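Local coordinates for protein alpha-glucosidase ([Eubacterium] rectale, PDB 6PNR) that probably hydrolyses alpha-sulfoquinovosides derived from sulfolipid, as a sulfoquinovosidase of glycoside hydrolase family 31, at residues 484-489 with 560-565; 516-521 with 570-575; 237-242 with 556-561. One frame throughout, in Å; residues are numbered along the deposited sequence.

Interaction 1: 484-489 with 560-565; sequences CGLTHS and TLVEEN
V562 meets L486 through methyl groups: its CG1 lies 4.1 Å from L486 CD2, the two side chains running at about a right angle in a light apolar contact. One turn further along the helix, N565 makes the closer approach. With CG anti to the backbone N (chi1 -178°), its carboxamide reaches the loop and straddles the junction between G485 and L486. On the carbonyl side, OD1 comes to 3.3 Å from G485 CA; a CB on that residue would collide with it, so the absence of a side chain at G485 allows the close fit. On the amino side, ND2 packs against the branch of L486, 3.5 Å from CG and 3.6 Å from CD2, and donates a hydrogen bond to Q231 OE1. The same oxygen accepts from G485 N, so Q231 ties helix and loop together. A leucine at N565 would probably leave Q231 OE1 with one donor fewer and uncouple the helix from this bridge. The buried loop, which follows helix 469-481 and leads to strand 490-491, touches the C-terminal part of helix 538-568 at G485 and L486 and then turns away from it, with G485 also hydrogen-bonded through its backbone to V572, just ahead of strand 573-574.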
loop_
_atom_site.group_PDB
_atom_site.type_symbol
_atom_site.label_atom_id
_atom_site.label_comp_id
_atom_site.label_asym_id
_atom_site.label_seq_id
_atom_site.Cartn_x
_atom_site.Cartn_y
_atom_site.Cartn_z
ATOM N N CYS A 484 -12.075 26.253 12.938
ATOM C CA CYS A 484 -13.373 26.090 12.283
ATOM C C CYS A 484 -14.316 25.524 13.339
ATOM O O CYS A 484 -14.392 24.308 13.545
ATOM C CB CYS A 484 -13.268 25.192 11.051
ATOM S SG CYS A 484 -12.423 25.997 9.673
ATOM N N GLY A 485 -15.032 26.426 14.016
ATOM C CA GLY A 485 -15.818 26.114 15.194
ATOM C C GLY A 485 -17.259 25.746 14.964
ATOM O O GLY A 485 -17.959 25.411 15.928
ATOM N N LEU A 486 -17.736 25.806 13.716
ATOM C CA LEU A 486 -19.103 25.427 13.375
ATOM C C LEU A 486 -19.051 24.264 12.397
ATOM O O LEU A 486 -18.511 24.409 11.302
ATOM C CB LEU A 486 -19.866 26.587 12.735
ATOM C CG LEU A 486 -19.849 27.922 13.481
ATOM C CD1 LEU A 486 -20.662 28.942 12.696
ATOM C CD2 LEU A 486 -20.404 27.729 14.852
ATOM N N THR A 487 -19.626 23.130 12.775
ATOM C CA THR A 487 -19.683 22.011 11.849
ATOM C C THR A 487 -20.916 21.163 12.141
ATOM O O THR A 487 -21.619 21.365 13.137
ATOM C CB THR A 487 -18.393 21.179 11.902
ATOM O OG1 THR A 487 -18.348 20.302 10.763
ATOM C CG2 THR A 487 -18.311 20.374 13.194
ATOM N N HIS A 488 -21.165 20.200 11.255
ATOM C CA HIS A 488 -22.299 19.294 11.381
ATOM C C HIS A 488 -22.069 18.112 10.443
ATOM O O HIS A 488 -21.021 18.002 9.807
ATOM C CB HIS A 488 -23.622 20.017 11.094
ATOM C CG HIS A 488 -23.892 20.299 9.645
ATOM N ND1 HIS A 488 -23.240 21.291 8.941
ATOM C CD2 HIS A 488 -24.805 19.772 8.790
ATOM C CE1 HIS A 488 -23.727 21.353 7.713
ATOM N NE2 HIS A 488 -24.676 20.438 7.595
ATOM N N SER A 489 -23.038 17.201 10.383
ATOM C CA SER A 489 -22.911 16.051 9.489
ATOM C C SER A 489 -24.263 15.708 8.880
ATOM O O SER A 489 -25.312 16.157 9.363
ATOM C CB SER A 489 -22.341 14.822 10.226
ATOM O OG SER A 489 -23.145 14.501 11.358
ATOM N N THR A 560 -25.620 30.895 22.483
ATOM C CA THR A 560 -24.504 31.525 23.183
ATOM C C THR A 560 -23.175 30.887 22.784
ATOM O O THR A 560 -22.139 31.564 22.796
ATOM C CB THR A 560 -24.689 31.470 24.710
ATOM O OG1 THR A 560 -24.556 30.126 25.179
ATOM C CG2 THR A 560 -26.060 32.013 25.127
ATOM N N LEU A 561 -23.188 29.600 22.412
ATOM C CA LEU A 561 -21.961 28.947 21.960
ATOM C C LEU A 561 -21.553 29.435 20.578
ATOM O O LEU A 561 -20.365 29.680 20.322
ATOM C CB LEU A 561 -22.133 27.428 21.937
ATOM C CG LEU A 561 -22.605 26.737 23.212
ATOM C CD1 LEU A 561 -22.450 25.241 23.074
ATOM C CD2 LEU A 561 -21.838 27.242 24.440
ATOM N N VAL A 562 -22.516 29.560 19.667
ATOM C CA VAL A 562 -22.192 30.073 18.338
ATOM C C VAL A 562 -21.714 31.517 18.439
ATOM O O VAL A 562 -20.779 31.936 17.748
ATOM C CB VAL A 562 -23.408 29.925 17.406
ATOM C CG1 VAL A 562 -23.114 30.518 16.046
ATOM C CG2 VAL A 562 -23.806 28.433 17.273
ATOM N N GLU A 563 -22.325 32.294 19.331
ATOM C CA GLU A 563 -21.865 33.666 19.519
ATOM C C GLU A 563 -20.468 33.703 20.126
ATOM O O GLU A 563 -19.641 34.536 19.735
ATOM C CB GLU A 563 -22.854 34.434 20.394
ATOM C CG GLU A 563 -22.492 35.900 20.571
ATOM C CD GLU A 563 -23.555 36.664 21.335
ATOM O OE1 GLU A 563 -24.100 36.097 22.311
ATOM O OE2 GLU A 563 -23.849 37.818 20.947
ATOM N N GLU A 564 -20.189 32.813 21.083
ATOM C CA GLU A 564 -18.835 32.709 21.629
ATOM C C GLU A 564 -17.835 32.338 20.543
ATOM O O GLU A 564 -16.725 32.889 20.494
ATOM C CB GLU A 564 -18.804 31.682 22.771
ATOM C CG GLU A 564 -17.486 31.659 23.564
ATOM C CD GLU A 564 -17.461 30.612 24.682
ATOM O OE1 GLU A 564 -18.515 29.992 24.960
ATOM O OE2 GLU A 564 -16.374 30.403 25.278
ATOM N N ASN A 565 -18.210 31.407 19.657
ATOM C CA ASN A 565 -17.337 31.058 18.543
ATOM C C ASN A 565 -17.049 32.273 17.669
ATOM O O ASN A 565 -15.896 32.526 17.293
ATOM C CB ASN A 565 -17.967 29.933 17.710
ATOM C CG ASN A 565 -17.073 29.504 16.567
ATOM O OD1 ASN A 565 -15.995 28.962 16.795
ATOM N ND2 ASN A 565 -17.500 29.756 15.338
#

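Interaction 2: 516-521 with 570-575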
loop_
_atom_site.group_PDB
_atom_site.type_symbol
_atom_site.label_atom_id
_atom_site.label_comp_id
_atom_site.label_asym_id
_atom_site.label_seq_id
_atom_site.Cartn_x
_atom_site.Cartn_y
_atom_site.Cartn_z
ATOM N N PHE A 516 -27.105 17.745 19.454
ATOM C CA PHE A 516 -26.095 18.462 20.229
ATOM C C PHE A 516 -25.008 19.031 19.325
ATOM O O PHE A 516 -23.823 18.935 19.637
ATOM C CB PHE A 516 -25.484 17.557 21.298
ATOM C CG PHE A 516 -26.474 17.042 22.303
ATOM C CD1 PHE A 516 -26.904 17.845 23.352
ATOM C CD2 PHE A 516 -26.961 15.744 22.205
ATOM C CE1 PHE A 516 -27.811 17.371 24.283
ATOM C CE2 PHE A 516 -27.880 15.260 23.127
ATOM C CZ PHE A 516 -28.307 16.077 24.173
ATOM N N THR A 517 -25.392 19.588 18.170
ATOM C CA THR A 517 -24.499 20.291 17.256
ATOM C C THR A 517 -25.236 21.547 16.799
ATOM O O THR A 517 -26.436 21.669 17.065
ATOM C CB THR A 517 -24.105 19.411 16.054
ATOM O OG1 THR A 517 -25.227 19.257 15.176
ATOM C CG2 THR A 517 -23.599 18.023 16.503
ATOM N N PRO A 518 -24.579 22.496 16.114
ATOM C CA PRO A 518 -25.278 23.742 15.738
ATOM C C PRO A 518 -26.398 23.600 14.708
ATOM O O PRO A 518 -27.217 24.525 14.615
ATOM C CB PRO A 518 -24.150 24.623 15.179
ATOM C CG PRO A 518 -22.901 24.069 15.760
ATOM C CD PRO A 518 -23.131 22.587 15.859
ATOM N N PHE A 519 -26.482 22.498 13.947
ATOM C CA PHE A 519 -27.230 22.515 12.685
ATOM C C PHE A 519 -27.655 21.087 12.341
ATOM O O PHE A 519 -26.793 20.250 12.055
ATOM C CB PHE A 519 -26.327 23.116 11.605
ATOM C CG PHE A 519 -27.004 23.466 10.296
ATOM C CD1 PHE A 519 -27.685 24.667 10.135
ATOM C CD2 PHE A 519 -26.850 22.637 9.181
ATOM C CE1 PHE A 519 -28.256 25.008 8.907
ATOM C CE2 PHE A 519 -27.419 22.968 7.957
ATOM C CZ PHE A 519 -28.117 24.162 7.819
ATOM N N MET A 520 -28.966 20.808 12.379
ATOM C CA MET A 520 -29.524 19.475 12.126
ATOM C C MET A 520 -30.004 19.358 10.677
ATOM O O MET A 520 -30.976 20.023 10.291
ATOM C CB MET A 520 -30.698 19.175 13.063
ATOM C CG MET A 520 -30.328 18.933 14.513
ATOM S SD MET A 520 -31.717 18.304 15.481
ATOM C CE MET A 520 -31.720 16.545 15.032
ATOM N N ARG A 521 -29.363 18.480 9.893
ATOM C CA ARG A 521 -29.702 18.313 8.483
ATOM C C ARG A 521 -29.682 16.838 8.082
ATOM O O ARG A 521 -28.725 16.122 8.393
ATOM C CB ARG A 521 -28.737 19.117 7.594
ATOM C CG ARG A 521 -29.049 19.036 6.099
ATOM C CD ARG A 521 -28.014 19.831 5.273
ATOM N NE ARG A 521 -26.629 19.463 5.600
ATOM C CZ ARG A 521 -26.052 18.331 5.209
ATOM N NH1 ARG A 521 -26.745 17.455 4.488
ATOM N NH2 ARG A 521 -24.785 18.068 5.533
ATOM N N HIS A 570 -13.580 29.990 20.195
ATOM C CA HIS A 570 -13.799 28.767 20.958
ATOM C C HIS A 570 -14.822 27.929 20.210
ATOM O O HIS A 570 -15.982 28.363 20.091
ATOM C CB HIS A 570 -14.316 29.052 22.364
ATOM C CG HIS A 570 -13.492 30.049 23.126
ATOM N ND1 HIS A 570 -14.007 30.799 24.165
ATOM C CD2 HIS A 570 -12.193 30.412 23.006
ATOM C CE1 HIS A 570 -13.061 31.590 24.644
ATOM N NE2 HIS A 570 -11.949 31.371 23.963
ATOM N N PRO A 571 -14.463 26.746 19.719
ATOM C CA PRO A 571 -15.398 25.969 18.892
ATOM C C PRO A 571 -16.597 25.492 19.698
ATOM O O PRO A 571 -16.537 25.338 20.918
ATOM C CB PRO A 571 -14.547 24.788 18.404
ATOM C CG PRO A 571 -13.459 24.628 19.453
ATOM C CD PRO A 571 -13.187 26.041 19.962
ATOM N N VAL A 572 -17.706 25.254 18.993
ATOM C CA VAL A 572 -18.895 24.731 19.662
ATOM C C VAL A 572 -18.618 23.344 20.244
ATOM O O VAL A 572 -19.007 23.044 21.379
ATOM C CB VAL A 572 -20.092 24.719 18.699
ATOM C CG1 VAL A 572 -21.288 24.065 19.362
ATOM C CG2 VAL A 572 -20.431 26.142 18.264
ATOM N N GLN A 573 -17.950 22.481 19.485
ATOM C CA GLN A 573 -17.600 21.136 19.934
ATOM C C GLN A 573 -16.122 21.154 20.294
ATOM O O GLN A 573 -15.274 21.321 19.414
ATOM C CB GLN A 573 -17.897 20.091 18.852
ATOM C CG GLN A 573 -19.380 20.030 18.477
ATOM C CD GLN A 573 -19.679 19.003 17.387
ATOM O OE1 GLN A 573 -20.049 19.360 16.271
ATOM N NE2 GLN A 573 -19.534 17.728 17.718
ATOM N N ARG A 574 -15.820 20.975 21.586
ATOM C CA ARG A 574 -14.509 21.180 22.185
ATOM C C ARG A 574 -13.940 19.881 22.727
ATOM O O ARG A 574 -14.683 19.037 23.241
ATOM C CB ARG A 574 -14.592 22.191 23.341
ATOM C CG ARG A 574 -15.370 23.425 22.968
ATOM C CD ARG A 574 -15.607 24.373 24.123
ATOM N NE ARG A 574 -16.465 25.476 23.684
ATOM C CZ ARG A 574 -16.822 26.509 24.440
ATOM N NH1 ARG A 574 -16.389 26.598 25.695
ATOM N NH2 ARG A 574 -17.620 27.449 23.941
ATOM N N PRO A 575 -12.627 19.703 22.655
ATOM C CA PRO A 575 -12.020 18.524 23.272
ATOM C C PRO A 575 -12.038 18.662 24.785
ATOM O O PRO A 575 -12.060 19.767 25.335
ATOM C CB PRO A 575 -10.592 18.531 22.716
ATOM C CG PRO A 575 -10.314 19.953 22.428
ATOM C CD PRO A 575 -11.626 20.574 22.014
#
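Beside V572, which packs on P518, the N-H of R574 NE donates to P571 O at 2.8 Å. The hydrogen bond is moderately bent (151° at the hydrogen) and meets the acceptor nearly along the C=O axis, with the oxygen tilted slightly from the guanidinium plane. H570 CB lies over one face of the guanidinium group, 4.0 Å above its plane, while E564 forms a salt bridge with NH2 and H579 accepts from NH1. Bonds from NE, NH1 and NH2 to three partners would hold the rotation of this buried group, and the NE bond links R574 back to P571, just ahead of strand 573-574.

The contact between the segments is made by the two residues after P571 and is largely apolar. The CG corner of the P518 ring meets the fork of V572, 3.9 Å from CG1 and 4.1 Å from CG2; the ring and the valine branch lie antiparallel, offset past one another. Q573 is extended beyond CG (chi2 179°) and brings its amide oxygen up to the methyl of T517, the two side chains crossing at a slant: OE1 is 3.8 Å from T517 CG2, a van der Waals contact rather than a polar one. The hydroxyl of T517 is engaged elsewhere. Its chi1 of 72° sets OG1 between the backbone N and the carbonyl carbon, where it is hydrogen-bonded to A514 O at the end of helix 504-514.

Y593 and F595 of strand 593-595 also line the contact, and P518 O is bonded to Y551 OH of helix 538-568. Further along the loop, R521 makes a cation-pi contact with W455, a residue of the inhibitor pocket. Such packing is the interface between the TIM barrel of a family 31 glycosidase and the C-terminal beta domain that follows it.

Interaction 3: 237-242 with 556-561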
loop_
_atom_site.group_PDB
_atom_site.type_symbol
_atom_site.label_atom_id
_atom_site.label_comp_id
_atom_site.label_asym_id
_atom_site.label_seq_id
_atom_site.Cartn_x
_atom_site.Cartn_y
_atom_site.Cartn_z
ATOM N N TRP A 237 -32.797 31.668 12.095
ATOM C CA TRP A 237 -33.804 30.700 11.664
ATOM C C TRP A 237 -33.315 29.253 11.710
ATOM O O TRP A 237 -34.156 28.345 11.695
ATOM C CB TRP A 237 -34.320 31.017 10.251
ATOM C CG TRP A 237 -33.275 31.136 9.168
ATOM C CD1 TRP A 237 -32.738 32.295 8.682
ATOM C CD2 TRP A 237 -32.661 30.069 8.424
ATOM N NE1 TRP A 237 -31.838 32.018 7.688
ATOM C CE2 TRP A 237 -31.765 30.662 7.512
ATOM C CE3 TRP A 237 -32.782 28.674 8.440
ATOM C CZ2 TRP A 237 -30.992 29.915 6.627
ATOM C CZ3 TRP A 237 -32.014 27.928 7.558
ATOM C CH2 TRP A 237 -31.130 28.552 6.663
ATOM N N VAL A 238 -31.998 29.000 11.776
ATOM C CA VAL A 238 -31.568 27.599 11.798
ATOM C C VAL A 238 -32.076 26.908 13.058
ATOM O O VAL A 238 -32.326 25.697 13.051
ATOM C CB VAL A 238 -30.031 27.431 11.668
ATOM C CG1 VAL A 238 -29.456 28.239 10.514
ATOM C CG2 VAL A 238 -29.308 27.717 12.980
ATOM N N TYR A 239 -32.269 27.657 14.142
ATOM C CA TYR A 239 -32.685 27.059 15.405
ATOM C C TYR A 239 -34.170 26.733 15.453
ATOM O O TYR A 239 -34.628 26.203 16.469
ATOM C CB TYR A 239 -32.331 27.993 16.582
ATOM C CG TYR A 239 -30.856 28.352 16.599
ATOM C CD1 TYR A 239 -29.902 27.454 17.072
ATOM C CD2 TYR A 239 -30.418 29.568 16.094
ATOM C CE1 TYR A 239 -28.547 27.768 17.056
ATOM C CE2 TYR A 239 -29.065 29.900 16.082
ATOM C CZ TYR A 239 -28.138 29.004 16.565
ATOM O OH TYR A 239 -26.803 29.353 16.547
ATOM N N ASN A 240 -34.929 27.053 14.403
ATOM C CA ASN A 240 -36.342 26.683 14.335
ATOM C C ASN A 240 -36.566 25.178 14.212
ATOM O O ASN A 240 -37.711 24.737 14.324
ATOM C CB ASN A 240 -37.028 27.384 13.149
ATOM C CG ASN A 240 -37.118 28.895 13.323
ATOM O OD1 ASN A 240 -37.058 29.398 14.436
ATOM N ND2 ASN A 240 -37.292 29.618 12.216
ATOM N N GLY A 241 -35.527 24.379 13.974
ATOM C CA GLY A 241 -35.759 22.960 13.784
ATOM C C GLY A 241 -34.907 22.309 12.707
ATOM O O GLY A 241 -33.765 22.715 12.447
ATOM N N LEU A 242 -35.462 21.277 12.081
ATOM C CA LEU A 242 -34.691 20.410 11.201
ATOM C C LEU A 242 -34.583 21.005 9.802
ATOM O O LEU A 242 -35.513 21.653 9.314
ATOM C CB LEU A 242 -35.360 19.033 11.134
ATOM C CG LEU A 242 -34.707 17.870 10.398
ATOM C CD1 LEU A 242 -33.397 17.502 11.063
ATOM C CD2 LEU A 242 -35.685 16.653 10.402
ATOM N N PRO A 556 -31.372 28.311 23.160
ATOM C CA PRO A 556 -30.848 29.455 23.918
ATOM C C PRO A 556 -29.427 29.232 24.388
ATOM O O PRO A 556 -28.641 30.181 24.418
ATOM C CB PRO A 556 -31.827 29.582 25.094
ATOM C CG PRO A 556 -33.094 28.988 24.599
ATOM C CD PRO A 556 -32.688 27.869 23.675
ATOM N N TYR A 557 -29.069 27.991 24.737
ATOM C CA TYR A 557 -27.691 27.659 25.082
ATOM C C TYR A 557 -26.806 27.614 23.838
ATOM O O TYR A 557 -25.723 28.215 23.809
ATOM C CB TYR A 557 -27.664 26.316 25.829
ATOM C CG TYR A 557 -26.277 25.791 26.136
ATOM C CD1 TYR A 557 -25.408 26.497 26.967
ATOM C CD2 TYR A 557 -25.837 24.571 25.608
ATOM C CE1 TYR A 557 -24.124 26.006 27.258
ATOM C CE2 TYR A 557 -24.558 24.075 25.893
ATOM C CZ TYR A 557 -23.710 24.796 26.708
ATOM O OH TYR A 557 -22.450 24.304 26.981
ATOM N N THR A 558 -27.267 26.916 22.795
ATOM C CA THR A 558 -26.476 26.749 21.576
ATOM C C THR A 558 -26.154 28.087 20.931
ATOM O O THR A 558 -25.045 28.288 20.424
ATOM C CB THR A 558 -27.227 25.862 20.588
ATOM O OG1 THR A 558 -27.619 24.652 21.251
ATOM C CG2 THR A 558 -26.350 25.544 19.382
ATOM N N LYS A 559 -27.110 29.021 20.958
ATOM C CA LYS A 559 -26.864 30.359 20.427
ATOM C C LYS A 559 -25.710 31.046 21.149
ATOM O O LYS A 559 -24.905 31.736 20.516
ATOM C CB LYS A 559 -28.124 31.215 20.545
ATOM C CG LYS A 559 -29.120 31.103 19.411
ATOM C CD LYS A 559 -30.446 31.758 19.840
ATOM C CE LYS A 559 -31.492 31.679 18.751
ATOM N NZ LYS A 559 -32.838 32.072 19.263
ATOM N N THR A 560 -25.620 30.895 22.483
ATOM C CA THR A 560 -24.504 31.525 23.183
ATOM C C THR A 560 -23.175 30.887 22.784
ATOM O O THR A 560 -22.139 31.564 22.796
ATOM C CB THR A 560 -24.689 31.470 24.710
ATOM O OG1 THR A 560 -24.556 30.126 25.179
ATOM C CG2 THR A 560 -26.060 32.013 25.127
ATOM N N LEU A 561 -23.188 29.600 22.412
ATOM C CA LEU A 561 -21.961 28.947 21.960
ATOM C C LEU A 561 -21.553 29.435 20.578
ATOM O O LEU A 561 -20.365 29.680 20.322
ATOM C CB LEU A 561 -22.133 27.428 21.937
ATOM C CG LEU A 561 -22.605 26.737 23.212
ATOM C CD1 LEU A 561 -22.450 25.241 23.074
ATOM C CD2 LEU A 561 -21.838 27.242 24.440
#
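The 3-10 turn just ahead of the first strand of the TIM barrel, 242-245, rests against the long helix 538-568 through a CH-pi contact between Y239 and K559. K559 CG lies over one face of the phenol ring, 3.8 Å from its centroid and 20° off the normal. Because the lysine chain is extended beyond CG, it continues across the same face, bringing CE to 3.6 Å from Y239 CD2. The aliphatic part of an exposed lysine thereby shields a buried ring. On the opposite face sits V238 CG2, 3.7 Å above the plane and over its centre, so the ring is clamped between a neighbour in its own turn and a residue of the helix. T558 closes in at the edge: its CG2, anti to the backbone N, comes near the ring plane, 3.9 Å from Y239 CE1. Y551, A555 and V562 of the same helix also touch Y239.

Each backbone carries its own local constraint. In the helix, Y557 O accepts from both L561 N and T560 OG1, the hydroxyl lying in the carbonyl plane, on a lone pair, at 2.6 Å. Past the 3-10 turn, G241 has backbone angles at which a CB would clash with the carbonyl oxygen of N240, a conformation suited to glycine, and the chain then continues into L242. L242 then pairs through its backbone with K266 and A268 towards strand 267-271. The contact is consistent with the closure of a (beta/alpha)8 barrel, in which the last helix packs beside the entry to the first strand.

All three contacts gather on one side of the chain's centre around helix 538-568 and the chain that follows it. Interactions 1 and 3 share T560 and L561, and V562 CG2 touches Y239 OH, 3.2 Å away, so successive turns of one helix serve both. Interactions 1 and 2 are the closest neighbours: E564 reaches over to H570 and R574, and T487 O packs on P518 CD. These two are wholly buried, the first combining an amide with glycine and leucine, the second proline with valine and threonine with glutamine. Interaction 3 lies further out and alone includes an exposed residue, the lysine laid over an aromatic face.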